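Local coordinates for hemin ABC transporter, periplasmic hemin-binding protein HutB (Vibrio cholerae, PDB 5KHL), which probably binds heme in the periplasm and delivers it to an inner-membrane ABC transporter for uptake, at residues M82-D85 against T86-Q89; D169-P172 against D173-G177; R61-A65 against E66-T70; V243-G247 against H248-G252; K193-S196 against M197-I201. All blocks are in the same frame, centred on the assembly; numbering follows the deposited sequence. Where two conformers were deposited one is given.

Contact 1. Residues M82-D85 against T86-Q89; sequences MGPD and TALQ
Leu88 reaches back over Met82 and Pro84 at the N-terminus of helix 85-93. Pro84 is the N-cap residue, and the peptide bond before it is cis. The tight part of this contact is the inner side of the first turn. There Pro84 O accepts two backbone N-H groups. The bond from Leu88 N is 3.2 Å long and lies in the carbonyl plane. The one from Ala87 N is 3.0 Å long and comes from above that plane, 57° out of it. Leu88 seals the same side with its branches. Its CG stands anti to the carbonyl carbon (chi1 -57°), which swings CD1 toward the incoming chain. Leu88 CD1 meets Met82 O at 3.3 Å and also nears Met82 CB at 4.3 Å. Behind these two residues, both Met82 and Leu88 touch Leu76 of strand 75-78, and Met82 also packs on Val98 and Val100 of strand 97-100. Backbone bonds from Gly83 to His60 and Leu63 tie the loop to the preceding loop. The contact packs the start of helix 85-93 against strands 75-78 and 97-100 of the parallel sheet.

The outer side is looser and open to solvent. Pro84, Asp85, Thr86 and Gln89 are all exposed, and few of their side-chain atoms meet across the turn. Asp85 O takes Gln89 N at 3.0 Å, the next helix bond. Asp85 directs its CB away from the helix turn. The side chains of Thr86 and Pro84 meet carbon to carbon: Thr86 CG2 lies 3.9 Å from Pro84 CG.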
loop_
_atom_site.group_PDB
_atom_site.type_symbol
_atom_site.label_atom_id
_atom_site.label_comp_id
_atom_site.label_asym_id
_atom_site.label_seq_id
_atom_site.Cartn_x
_atom_site.Cartn_y
_atom_site.Cartn_z
ATOM N N MET A 82 0.916 12.775 -8.227
ATOM C CA MET A 82 -0.235 13.407 -8.840
ATOM C C MET A 82 0.270 14.187 -10.024
ATOM O O MET A 82 1.324 14.815 -9.943
ATOM C CB MET A 82 -0.964 14.348 -7.889
ATOM C CG MET A 82 -1.795 13.698 -6.836
ATOM S SD MET A 82 -2.740 14.999 -6.059
ATOM C CE MET A 82 -1.448 16.007 -5.294
ATOM N N GLY A 83 -0.469 14.134 -11.122
ATOM C CA GLY A 83 -0.067 14.821 -12.327
ATOM C C GLY A 83 -1.127 14.603 -13.382
ATOM O O GLY A 83 -2.166 14.005 -13.097
ATOM N N PRO A 84 -0.869 15.084 -14.607
ATOM C CA PRO A 84 0.366 15.795 -14.959
ATOM C C PRO A 84 0.463 17.189 -14.327
ATOM O O PRO A 84 -0.532 17.720 -13.810
ATOM C CB PRO A 84 0.286 15.889 -16.481
ATOM C CG PRO A 84 -1.147 15.936 -16.757
ATOM C CD PRO A 84 -1.780 15.000 -15.759
ATOM N N ASP A 85 1.665 17.754 -14.340
ATOM C CA ASP A 85 1.893 18.999 -13.639
ATOM C C ASP A 85 1.087 20.128 -14.258
ATOM O O ASP A 85 0.630 21.026 -13.559
ATOM C CB ASP A 85 3.376 19.338 -13.617
ATOM C CG ASP A 85 3.946 19.270 -12.219
ATOM O OD1 ASP A 85 4.218 18.147 -11.742
ATOM O OD2 ASP A 85 4.101 20.334 -11.584
ATOM N N THR A 86 0.885 20.056 -15.566
ATOM C CA THR A 86 0.111 21.072 -16.263
ATOM C C THR A 86 -1.347 21.146 -15.782
ATOM O O THR A 86 -1.985 22.191 -15.885
ATOM C CB THR A 86 0.141 20.846 -17.780
ATOM O OG1 THR A 86 -0.528 21.932 -18.434
ATOM C CG2 THR A 86 -0.521 19.523 -18.145
ATOM N N ALA A 87 -1.872 20.046 -15.251
ATOM C CA ALA A 87 -3.234 20.044 -14.727
ATOM C C ALA A 87 -3.217 20.579 -13.311
ATOM O O ALA A 87 -4.123 21.303 -12.887
ATOM C CB ALA A 87 -3.833 18.653 -14.762
ATOM N N LEU A 88 -2.165 20.230 -12.579
ATOM C CA LEU A 88 -2.026 20.713 -11.225
ATOM C C LEU A 88 -1.915 22.236 -11.182
ATOM O O LEU A 88 -2.429 22.858 -10.258
ATOM C CB LEU A 88 -0.820 20.062 -10.554
ATOM C CG LEU A 88 -0.872 18.528 -10.548
ATOM C CD1 LEU A 88 0.325 17.968 -9.809
ATOM C CD2 LEU A 88 -2.186 18.012 -9.963
ATOM N N GLN A 89 -1.264 22.846 -12.171
ATOM C CA GLN A 89 -1.179 24.314 -12.193
ATOM C C GLN A 89 -2.551 24.928 -12.449
ATOM O O GLN A 89 -2.927 25.897 -11.796
ATOM C CB GLN A 89 -0.174 24.829 -13.244
ATOM C CG GLN A 89 0.145 23.859 -14.365
ATOM C CD GLN A 89 0.734 24.515 -15.619
ATOM O OE1 GLN A 89 0.094 25.362 -16.257
ATOM N NE2 GLN A 89 1.947 24.099 -15.992
#

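Contact 2. Residues D169-P172 against D173-G177; sequences DTVP and DTIIG
Thr170 caps the N-terminus of helix 171-178 and binds Asp173, in a largely buried first turn of the C-terminal lobe. Thr170 OG1 accepts from Asp173 N at 3.0 Å, with an N-H...O angle of 148°. The threonine hydroxyl sits between its own backbone N and carbonyl carbon (chi1 65°), and this rotation carries it over the helix end. The same OG1 also bonds to Gly167 O, so the cap is held from both directions. The side chains of Thr170 and Asp173 cross at about a right angle, and Asp173 CB comes to 3.3 Å from Thr170 OG1.

Regular helix bonds follow. Thr174 N binds Thr170 O at 3.0 Å. Ile175 N binds Val171 O and Ile176 N binds Pro172 O in the same way. Pro172 fits here because a first-turn residue needs no N-H of its own. On the apolar side Val171 CG1 lies 3.9 Å from Ile175 CD1, the two side chains set obliquely.

The polar side chains find partners elsewhere in the chain. Asp173 OD2 bonds to Asn183 ND2, and Thr174 OG1 bonds to Ser105 O. Pro172 packs on Phe154 of strand 152-156 and Tyr192 of strand 192-194. Ile176 reaches Val152, also of strand 152-156. Ile175 faces Ser258 and Ala262, which places this turn between the mixed sheet and helix 256-269.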
loop_
_atom_site.group_PDB
_atom_site.type_symbol
_atom_site.label_atom_id
_atom_site.label_comp_id
_atom_site.label_asym_id
_atom_site.label_seq_id
_atom_site.Cartn_x
_atom_site.Cartn_y
_atom_site.Cartn_z
ATOM N N ASP A 169 13.209 -0.507 1.099
ATOM C CA ASP A 169 12.389 0.671 0.806
ATOM C C ASP A 169 11.073 0.421 0.057
ATOM O O ASP A 169 10.593 1.287 -0.671
ATOM C CB ASP A 169 13.208 1.683 0.016
ATOM C CG ASP A 169 13.919 2.666 0.903
ATOM O OD1 ASP A 169 15.137 2.489 1.125
ATOM O OD2 ASP A 169 13.247 3.603 1.391
ATOM N N THR A 170 10.469 -0.738 0.265
ATOM C CA THR A 170 9.157 -1.020 -0.306
ATOM C C THR A 170 8.140 -1.310 0.798
ATOM O O THR A 170 8.488 -1.828 1.861
ATOM C CB THR A 170 9.215 -2.212 -1.284
ATOM O OG1 THR A 170 9.552 -3.412 -0.567
ATOM C CG2 THR A 170 10.245 -1.959 -2.402
ATOM N N VAL A 171 6.884 -0.961 0.558
ATOM C CA VAL A 171 5.835 -1.319 1.504
ATOM C C VAL A 171 5.822 -2.841 1.784
ATOM O O VAL A 171 5.656 -3.241 2.928
ATOM C CB VAL A 171 4.433 -0.833 1.017
ATOM C CG1 VAL A 171 3.355 -1.109 2.054
ATOM C CG2 VAL A 171 4.480 0.639 0.699
ATOM N N PRO A 172 6.010 -3.694 0.752
ATOM C CA PRO A 172 6.109 -5.116 1.095
ATOM C C PRO A 172 7.310 -5.451 1.982
ATOM O O PRO A 172 7.198 -6.340 2.809
ATOM C CB PRO A 172 6.226 -5.791 -0.272
ATOM C CG PRO A 172 5.535 -4.889 -1.165
ATOM C CD PRO A 172 5.897 -3.521 -0.703
ATOM N N ASP A 173 8.423 -4.743 1.846
ATOM C CA ASP A 173 9.529 -4.954 2.777
ATOM C C ASP A 173 9.182 -4.585 4.217
ATOM O O ASP A 173 9.518 -5.319 5.144
ATOM C CB ASP A 173 10.765 -4.169 2.363
ATOM C CG ASP A 173 11.883 -4.311 3.370
ATOM O OD1 ASP A 173 12.233 -3.315 4.032
ATOM O OD2 ASP A 173 12.366 -5.445 3.524
ATOM N N THR A 174 8.527 -3.444 4.406
ATOM C CA THR A 174 8.175 -2.988 5.745
ATOM C C THR A 174 7.210 -3.978 6.415
ATOM O O THR A 174 7.340 -4.301 7.612
ATOM C CB THR A 174 7.543 -1.589 5.689
ATOM O OG1 THR A 174 8.473 -0.665 5.128
ATOM C CG2 THR A 174 7.114 -1.099 7.052
ATOM N N ILE A 175 6.268 -4.490 5.625
ATOM C CA ILE A 175 5.250 -5.403 6.130
ATOM C C ILE A 175 5.871 -6.720 6.602
ATOM O O ILE A 175 5.482 -7.251 7.639
ATOM C CB ILE A 175 4.157 -5.653 5.058
ATOM C CG1 ILE A 175 3.262 -4.412 4.965
ATOM C CG2 ILE A 175 3.328 -6.931 5.345
ATOM C CD1 ILE A 175 2.339 -4.418 3.742
ATOM N N ILE A 176 6.836 -7.228 5.843
ATOM C CA ILE A 176 7.588 -8.418 6.217
ATOM C C ILE A 176 8.352 -8.228 7.557
ATOM O O ILE A 176 8.356 -9.120 8.413
ATOM C CB ILE A 176 8.574 -8.808 5.090
ATOM C CG1 ILE A 176 7.808 -9.346 3.892
ATOM C CG2 ILE A 176 9.556 -9.872 5.545
ATOM C CD1 ILE A 176 8.654 -9.416 2.624
ATOM N N GLY A 177 8.984 -7.071 7.736
ATOM C CA GLY A 177 9.637 -6.762 9.000
ATOM C C GLY A 177 8.629 -6.725 10.137
ATOM O O GLY A 177 8.865 -7.296 11.193
#

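Contact 3. Residues R61-A65 against E66-T70; sequences RRLAA and EGLLT. With SO4 (sulfate ion), chain B.
Ala64 O accepts from Leu68 N at 3.0 Å and Ala65 O from Leu69 N at 3.0 Å, which sets the first turn of helix 65-69 with Ala64 at the N-cap. A hydrophobic staple spans this turn: Leu63, just before the cap, meets Leu68 inside the helix. Leu63 CB lies 3.8 Å from Leu68 CD1, and the two side chains run obliquely to each other. In Leu68, CG stands beside the backbone N and anti to the carbonyl carbon (chi1 -73°). This folds its CD1 back to the loop. Both leucines also touch Val57, and Leu68 touches Leu91 of helix 85-93. Ala65 packs on the same helix, against Ala87 and Gln90.

The N-terminal end of the turn also holds an anion. A sulfate ion, probably from the crystallisation liquor, sits over it. Glu66 N gives a nearly straight bond to sulfate O1, 2.9 Å and 168°. Gly67 N binds sulfate O3 at 3.2 Å, less directly. Ala64 CB comes within 3.4 Å of the same O3. Glu66 bends at chi2, and its CG lies 3.3 Å from sulfate O1.

Ala64 has no polar side chain to cap the turn. In this crystal a sulfate accepts from the N-H groups at the helix start, and the positive end of the helix dipole probably adds to its hold.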
loop_
_atom_site.group_PDB
_atom_site.type_symbol
_atom_site.label_atom_id
_atom_site.label_comp_id
_atom_site.label_asym_id
_atom_site.label_seq_id
_atom_site.Cartn_x
_atom_site.Cartn_y
_atom_site.Cartn_z
ATOM N N ARG A 61 -1.885 9.798 -11.909
ATOM C CA ARG A 61 -0.827 10.193 -12.833
ATOM C C ARG A 61 -1.392 10.838 -14.101
ATOM O O ARG A 61 -0.651 11.334 -14.938
ATOM C CB ARG A 61 0.025 8.987 -13.217
ATOM C CG ARG A 61 1.151 8.683 -12.276
ATOM C CD ARG A 61 1.826 7.385 -12.683
ATOM N NE ARG A 61 1.470 6.289 -11.782
ATOM C CZ ARG A 61 2.129 5.998 -10.664
ATOM N NH1 ARG A 61 3.186 6.718 -10.320
ATOM N NH2 ARG A 61 1.744 4.982 -9.899
ATOM N N ARG A 62 -2.710 10.810 -14.239
ATOM C CA ARG A 62 -3.374 11.331 -15.427
ATOM C C ARG A 62 -4.696 11.965 -15.028
ATOM O O ARG A 62 -5.783 11.531 -15.436
ATOM C CB ARG A 62 -3.571 10.223 -16.466
ATOM C CG ARG A 62 -2.332 10.008 -17.305
ATOM C CD ARG A 62 -2.143 8.586 -17.751
ATOM N NE ARG A 62 -0.794 8.409 -18.278
ATOM C CZ ARG A 62 -0.444 7.476 -19.156
ATOM N NH1 ARG A 62 -1.350 6.628 -19.622
ATOM N NH2 ARG A 62 0.813 7.390 -19.570
ATOM N N LEU A 63 -4.578 12.993 -14.198
ATOM C CA LEU A 63 -5.714 13.770 -13.777
ATOM C C LEU A 63 -6.118 14.699 -14.903
ATOM O O LEU A 63 -5.265 15.192 -15.642
ATOM C CB LEU A 63 -5.385 14.556 -12.517
ATOM C CG LEU A 63 -5.055 13.728 -11.265
ATOM C CD1 LEU A 63 -4.678 14.654 -10.142
ATOM C CD2 LEU A 63 -6.235 12.890 -10.883
ATOM N N ALA A 64 -7.425 14.910 -15.035
ATOM C CA ALA A 64 -7.996 15.828 -16.022
ATOM C C ALA A 64 -8.338 17.153 -15.344
ATOM O O ALA A 64 -9.143 17.203 -14.417
ATOM C CB ALA A 64 -9.233 15.216 -16.683
ATOM N N ALA A 65 -7.713 18.227 -15.796
ATOM C CA ALA A 65 -7.890 19.514 -15.134
ATOM C C ALA A 65 -9.360 19.951 -15.164
ATOM O O ALA A 65 -9.955 20.216 -14.114
ATOM C CB ALA A 65 -6.989 20.570 -15.774
ATOM N N GLU A 66 -9.954 19.979 -16.356
ATOM C CA GLU A 66 -11.348 20.391 -16.495
ATOM C C GLU A 66 -12.286 19.424 -15.783
ATOM O O GLU A 66 -13.250 19.851 -15.156
ATOM C CB GLU A 66 -11.739 20.520 -17.971
ATOM C CG GLU A 66 -11.026 21.646 -18.669
ATOM C CD GLU A 66 -11.352 22.997 -18.057
ATOM O OE1 GLU A 66 -10.436 23.845 -17.974
ATOM O OE2 GLU A 66 -12.527 23.207 -17.665
ATOM N N GLY A 67 -11.998 18.130 -15.868
ATOM C CA GLY A 67 -12.839 17.135 -15.230
ATOM C C GLY A 67 -12.912 17.354 -13.732
ATOM O O GLY A 67 -13.957 17.190 -13.105
ATOM N N LEU A 68 -11.782 17.728 -13.150
ATOM C CA LEU A 68 -11.716 18.007 -11.720
ATOM C C LEU A 68 -12.426 19.312 -11.383
ATOM O O LEU A 68 -13.101 19.420 -10.357
ATOM C CB LEU A 68 -10.264 18.065 -11.267
ATOM C CG LEU A 68 -9.677 16.657 -11.235
ATOM C CD1 LEU A 68 -8.179 16.677 -10.999
ATOM C CD2 LEU A 68 -10.374 15.866 -10.153
ATOM N N LEU A 69 -12.274 20.295 -12.266
ATOM C CA LEU A 69 -12.814 21.622 -12.027
ATOM C C LEU A 69 -14.334 21.619 -11.949
ATOM O O LEU A 69 -14.913 22.411 -11.209
ATOM C CB LEU A 69 -12.342 22.589 -13.116
ATOM C CG LEU A 69 -11.000 23.264 -12.831
ATOM C CD1 LEU A 69 -10.389 23.834 -14.105
ATOM C CD2 LEU A 69 -11.199 24.348 -11.789
ATOM N N THR A 70 -14.979 20.722 -12.688
ATOM C CA THR A 70 -16.447 20.653 -12.673
ATOM C C THR A 70 -16.972 20.193 -11.312
ATOM O O THR A 70 -18.157 20.355 -11.011
ATOM C CB THR A 70 -16.992 19.708 -13.754
ATOM O OG1 THR A 70 -16.628 18.361 -13.430
ATOM C CG2 THR A 70 -16.416 20.060 -15.100
HETATM S S SO4 B . -9.446 18.150 -19.509
HETATM O O1 SO4 B . -8.769 19.317 -18.953
HETATM O O2 SO4 B . -8.503 17.051 -19.656
HETATM O O3 SO4 B . -10.518 17.704 -18.625
HETATM O O4 SO4 B . -9.986 18.512 -20.820
#

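Contact 4. Residues V243-G247 against H248-G252; sequences VAIDG and HALVG
Asp246 OD2 is gripped twice by His248, through the backbone N and the ring ND1. Its bond to His248 N is 3.0 Å and makes an Asx turn, the aspartate side chain taking the N-H two residues on. The bond to His248 ND1 is also 3.0 Å. It uses the syn lone pair of OD2 and lies in the imidazole plane, while the backbone N-H meets the anti side. The carboxylate and ring planes stand 38° apart. Asp246 CG is anti to the backbone N (chi1 -163°), which lays the carboxylate along the following turn. The ND1 bond holds the ring in its rotation, and the backbone bond holds the turn.

Under the Asx turn the backbone coils into a short 3-10 segment. Ala249 N binds Asp246 O at 3.0 Å, and Leu250 N binds Gly247 O at 3.2 Å.

The turn joins strand 242-244 to the loop before helix 256-269. Asp246 N bonds to Glu261 OE1 and Ala249 O to Ser258 OG, so that helix holds the turn from behind. His248 touches Glu47, from the N-terminal lobe. This is consistent with a turn that faces the cleft between lobes, where related binding proteins hold their ligands. On the inner side Ile245 and Leu250 both touch Phe154 and Ile175. They meet each other methyl to methyl, Ile245 CD1 lying 4.0 Å from Leu250 CD2.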
loop_
_atom_site.group_PDB
_atom_site.type_symbol
_atom_site.label_atom_id
_atom_site.label_comp_id
_atom_site.label_asym_id
_atom_site.label_seq_id
_atom_site.Cartn_x
_atom_site.Cartn_y
_atom_site.Cartn_z
ATOM N N VAL A 243 1.039 -17.087 -0.334
ATOM C CA VAL A 243 -0.037 -16.378 0.354
ATOM C C VAL A 243 -0.385 -15.026 -0.283
ATOM O O VAL A 243 0.495 -14.245 -0.653
ATOM C CB VAL A 243 0.344 -16.160 1.843
ATOM C CG1 VAL A 243 -0.730 -15.409 2.571
ATOM C CG2 VAL A 243 0.610 -17.505 2.509
ATOM N N ALA A 244 -1.679 -14.752 -0.400
ATOM C CA ALA A 244 -2.141 -13.546 -1.072
ATOM C C ALA A 244 -2.192 -12.371 -0.119
ATOM O O ALA A 244 -2.684 -12.487 1.001
ATOM C CB ALA A 244 -3.515 -13.782 -1.698
ATOM N N ILE A 245 -1.677 -11.237 -0.570
ATOM C CA ILE A 245 -1.754 -10.014 0.205
ATOM C C ILE A 245 -2.485 -8.948 -0.632
ATOM O O ILE A 245 -2.209 -8.778 -1.805
ATOM C CB ILE A 245 -0.332 -9.534 0.661
ATOM C CG1 ILE A 245 -0.424 -8.315 1.569
ATOM C CG2 ILE A 245 0.588 -9.240 -0.536
ATOM C CD1 ILE A 245 0.916 -7.916 2.190
ATOM N N ASP A 246 -3.437 -8.254 -0.020
ATOM C CA ASP A 246 -4.256 -7.282 -0.728
ATOM C C ASP A 246 -3.414 -6.151 -1.298
ATOM O O ASP A 246 -2.695 -5.485 -0.563
ATOM C CB ASP A 246 -5.328 -6.720 0.203
ATOM C CG ASP A 246 -6.465 -6.031 -0.550
ATOM O OD1 ASP A 246 -7.571 -6.622 -0.627
ATOM O OD2 ASP A 246 -6.256 -4.911 -1.068
ATOM N N GLY A 247 -3.529 -5.927 -2.601
ATOM C CA GLY A 247 -2.713 -4.943 -3.293
ATOM C C GLY A 247 -2.899 -3.499 -2.850
ATOM O O GLY A 247 -2.009 -2.660 -3.044
ATOM N N HIS A 248 -4.047 -3.213 -2.243
ATOM C CA HIS A 248 -4.340 -1.879 -1.733
ATOM C C HIS A 248 -3.507 -1.522 -0.512
ATOM O O HIS A 248 -3.362 -0.338 -0.169
ATOM C CB HIS A 248 -5.830 -1.754 -1.409
ATOM C CG HIS A 248 -6.705 -1.771 -2.627
ATOM N ND1 HIS A 248 -7.268 -2.925 -3.120
ATOM C CD2 HIS A 248 -7.066 -0.777 -3.471
ATOM C CE1 HIS A 248 -7.962 -2.640 -4.211
ATOM N NE2 HIS A 248 -7.853 -1.346 -4.446
ATOM N N ALA A 249 -2.961 -2.548 0.137
ATOM C CA ALA A 249 -2.131 -2.370 1.328
ATOM C C ALA A 249 -0.701 -2.066 0.935
ATOM O O ALA A 249 0.163 -1.900 1.792
ATOM C CB ALA A 249 -2.179 -3.617 2.209
ATOM N N LEU A 250 -0.456 -2.001 -0.368
ATOM C CA LEU A 250 0.893 -1.807 -0.880
ATOM C C LEU A 250 1.030 -0.448 -1.558
ATOM O O LEU A 250 2.134 -0.026 -1.920
ATOM C CB LEU A 250 1.251 -2.915 -1.870
ATOM C CG LEU A 250 1.014 -4.375 -1.478
ATOM C CD1 LEU A 250 1.668 -5.296 -2.502
ATOM C CD2 LEU A 250 1.499 -4.679 -0.068
ATOM N N VAL A 251 -0.097 0.231 -1.722
ATOM C CA VAL A 251 -0.149 1.470 -2.489
ATOM C C VAL A 251 -0.272 2.703 -1.589
ATOM O O VAL A 251 -1.128 2.758 -0.708
ATOM C CB VAL A 251 -1.326 1.415 -3.522
ATOM C CG1 VAL A 251 -2.044 2.755 -3.656
ATOM C CG2 VAL A 251 -0.813 0.930 -4.876
ATOM N N GLY A 252 0.618 3.671 -1.785
ATOM C CA GLY A 252 0.458 4.948 -1.126
ATOM C C GLY A 252 1.324 5.539 -0.004
ATOM O O GLY A 252 1.227 6.753 0.171
#

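Contact 5. Residues K193-S196 against M197-I201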
loop_
_atom_site.group_PDB
_atom_site.type_symbol
_atom_site.label_atom_id
_atom_site.label_comp_id
_atom_site.label_asym_id
_atom_site.label_seq_id
_atom_site.Cartn_x
_atom_site.Cartn_y
_atom_site.Cartn_z
ATOM N N LYS A 193 13.032 -5.098 -8.141
ATOM C CA LYS A 193 13.954 -5.514 -9.186
ATOM C C LYS A 193 13.662 -6.953 -9.593
ATOM O O LYS A 193 13.070 -7.702 -8.826
ATOM C CB LYS A 193 15.406 -5.369 -8.703
ATOM C CG LYS A 193 15.754 -3.981 -8.172
ATOM C CD LYS A 193 15.940 -2.971 -9.283
ATOM C CE LYS A 193 15.936 -1.552 -8.732
ATOM N NZ LYS A 193 16.896 -1.376 -7.610
ATOM N N PRO A 194 14.037 -7.327 -10.823
ATOM C CA PRO A 194 14.005 -8.736 -11.226
ATOM C C PRO A 194 14.793 -9.597 -10.248
ATOM O O PRO A 194 15.901 -9.219 -9.836
ATOM C CB PRO A 194 14.664 -8.712 -12.594
ATOM C CG PRO A 194 14.269 -7.411 -13.132
ATOM C CD PRO A 194 14.287 -6.448 -11.974
ATOM N N LEU A 195 14.209 -10.723 -9.852
ATOM C CA LEU A 195 14.865 -11.628 -8.919
ATOM C C LEU A 195 15.412 -12.828 -9.664
ATOM O O LEU A 195 14.645 -13.659 -10.154
ATOM C CB LEU A 195 13.898 -12.084 -7.820
ATOM C CG LEU A 195 14.459 -13.067 -6.783
ATOM C CD1 LEU A 195 15.644 -12.468 -6.045
ATOM C CD2 LEU A 195 13.387 -13.502 -5.800
ATOM N N SER A 196 16.738 -12.904 -9.744
ATOM C CA SER A 196 17.393 -14.009 -10.413
ATOM C C SER A 196 16.936 -15.311 -9.777
ATOM O O SER A 196 16.762 -15.392 -8.555
ATOM C CB SER A 196 18.913 -13.870 -10.340
ATOM O OG SER A 196 19.485 -14.741 -9.377
ATOM N N MET A 197 16.705 -16.317 -10.612
ATOM C CA MET A 197 16.280 -17.617 -10.114
ATOM C C MET A 197 17.258 -18.156 -9.065
ATOM O O MET A 197 16.836 -18.807 -8.110
ATOM C CB MET A 197 16.125 -18.615 -11.269
ATOM C CG MET A 197 14.710 -18.741 -11.845
ATOM S SD MET A 197 13.519 -17.511 -11.266
ATOM C CE MET A 197 12.788 -18.352 -9.872
ATOM N N GLU A 198 18.551 -17.861 -9.232
ATOM C CA GLU A 198 19.598 -18.296 -8.296
ATOM C C GLU A 198 19.467 -17.652 -6.909
ATOM O O GLU A 198 19.601 -18.355 -5.890
ATOM C CB GLU A 198 20.987 -17.986 -8.848
ATOM C CG GLU A 198 21.265 -18.637 -10.190
ATOM C CD GLU A 198 21.800 -17.642 -11.211
ATOM O OE1 GLU A 198 22.974 -17.772 -11.625
ATOM O OE2 GLU A 198 21.041 -16.722 -11.590
ATOM N N SER A 199 19.233 -16.335 -6.874
ATOM C CA SER A 199 19.041 -15.605 -5.625
ATOM C C SER A 199 17.865 -16.194 -4.849
ATOM O O SER A 199 17.948 -16.376 -3.636
ATOM C CB SER A 199 18.807 -14.115 -5.896
ATOM O OG SER A 199 19.899 -13.523 -6.584
ATOM N N MET A 200 16.781 -16.506 -5.569
ATOM C CA MET A 200 15.587 -17.067 -4.956
ATOM C C MET A 200 15.889 -18.410 -4.322
ATOM O O MET A 200 15.539 -18.652 -3.161
ATOM C CB MET A 200 14.460 -17.213 -5.963
ATOM C CG MET A 200 13.127 -17.458 -5.269
ATOM S SD MET A 200 11.805 -17.782 -6.433
ATOM C CE MET A 200 11.705 -16.217 -7.288
ATOM N N ILE A 201 16.536 -19.281 -5.081
ATOM C CA ILE A 201 17.018 -20.538 -4.528
ATOM C C ILE A 201 17.887 -20.300 -3.282
ATOM O O ILE A 201 17.733 -20.977 -2.263
ATOM C CB ILE A 201 17.840 -21.326 -5.546
ATOM C CG1 ILE A 201 17.008 -21.677 -6.774
ATOM C CG2 ILE A 201 18.369 -22.585 -4.925
ATOM C CD1 ILE A 201 17.840 -22.344 -7.872
#
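Ser196 OG accepts from Ser199 N at 3.0 Å in a nearly straight bond, 168° at the hydrogen. Ser196 is the N-cap of helix 197-203, and its carbonyl opens the helical bonding as well. Met200 N reaches Ser196 O at 3.2 Å. Glu198 OE2 lies near the same hydroxyl at 3.4 Å from Ser196 OG, at best a weak bond.

Beside this polar grip is an apolar one. Leu195 CD2 meets Met200 CE at 3.5 Å, and the two side chains cross at about a right angle. Leu195 CD1 meets Ser199 CB at 3.6 Å. With CG anti to the backbone N (chi1 179°), the leucine branch reaches the first helix turn, CD1 toward Ser199 and CD2 toward Met200. Met200 is extended up to its sulfur and then bends at chi3, bringing CE back to the leucine.

Further out, Leu195 packs on Leu153, Leu155 and Val165 of the mixed sheet. Met200 touches Leu155 and Leu231, while the backbone of Leu195 is bonded to Ala163. Leu195, just after strand 192-194, thus packs between the mixed sheet and the helix start. Ser196 as N-cap, with Leu195 meeting Met200 across it, gives a serine-capped helix start with a hydrophobic staple.

In the fold
Along the chain the order is contact 3, contact 1, contact 2, contact 5, contact 4. Contacts 3 and 1 belong to the N-terminal lobe, with its parallel sheet, and their centres are 9 Å apart. They touch, Pro84 packing against Leu63. Contacts 2, 4 and 5 belong to the C-terminal lobe. Contacts 2 and 4 touch, centres 11 Å apart, where Val171 and Ile175 meet Ala249 and Leu250. Contacts 4 and 5, centres about 21 Å apart, lie at opposite edge strands of the mixed sheet. The centres of contacts 1 and 5 are about 37 Å apart. Two lobes, probably bridged by the long helix 125-143 as in this class of binding proteins, suit a ligand held between them.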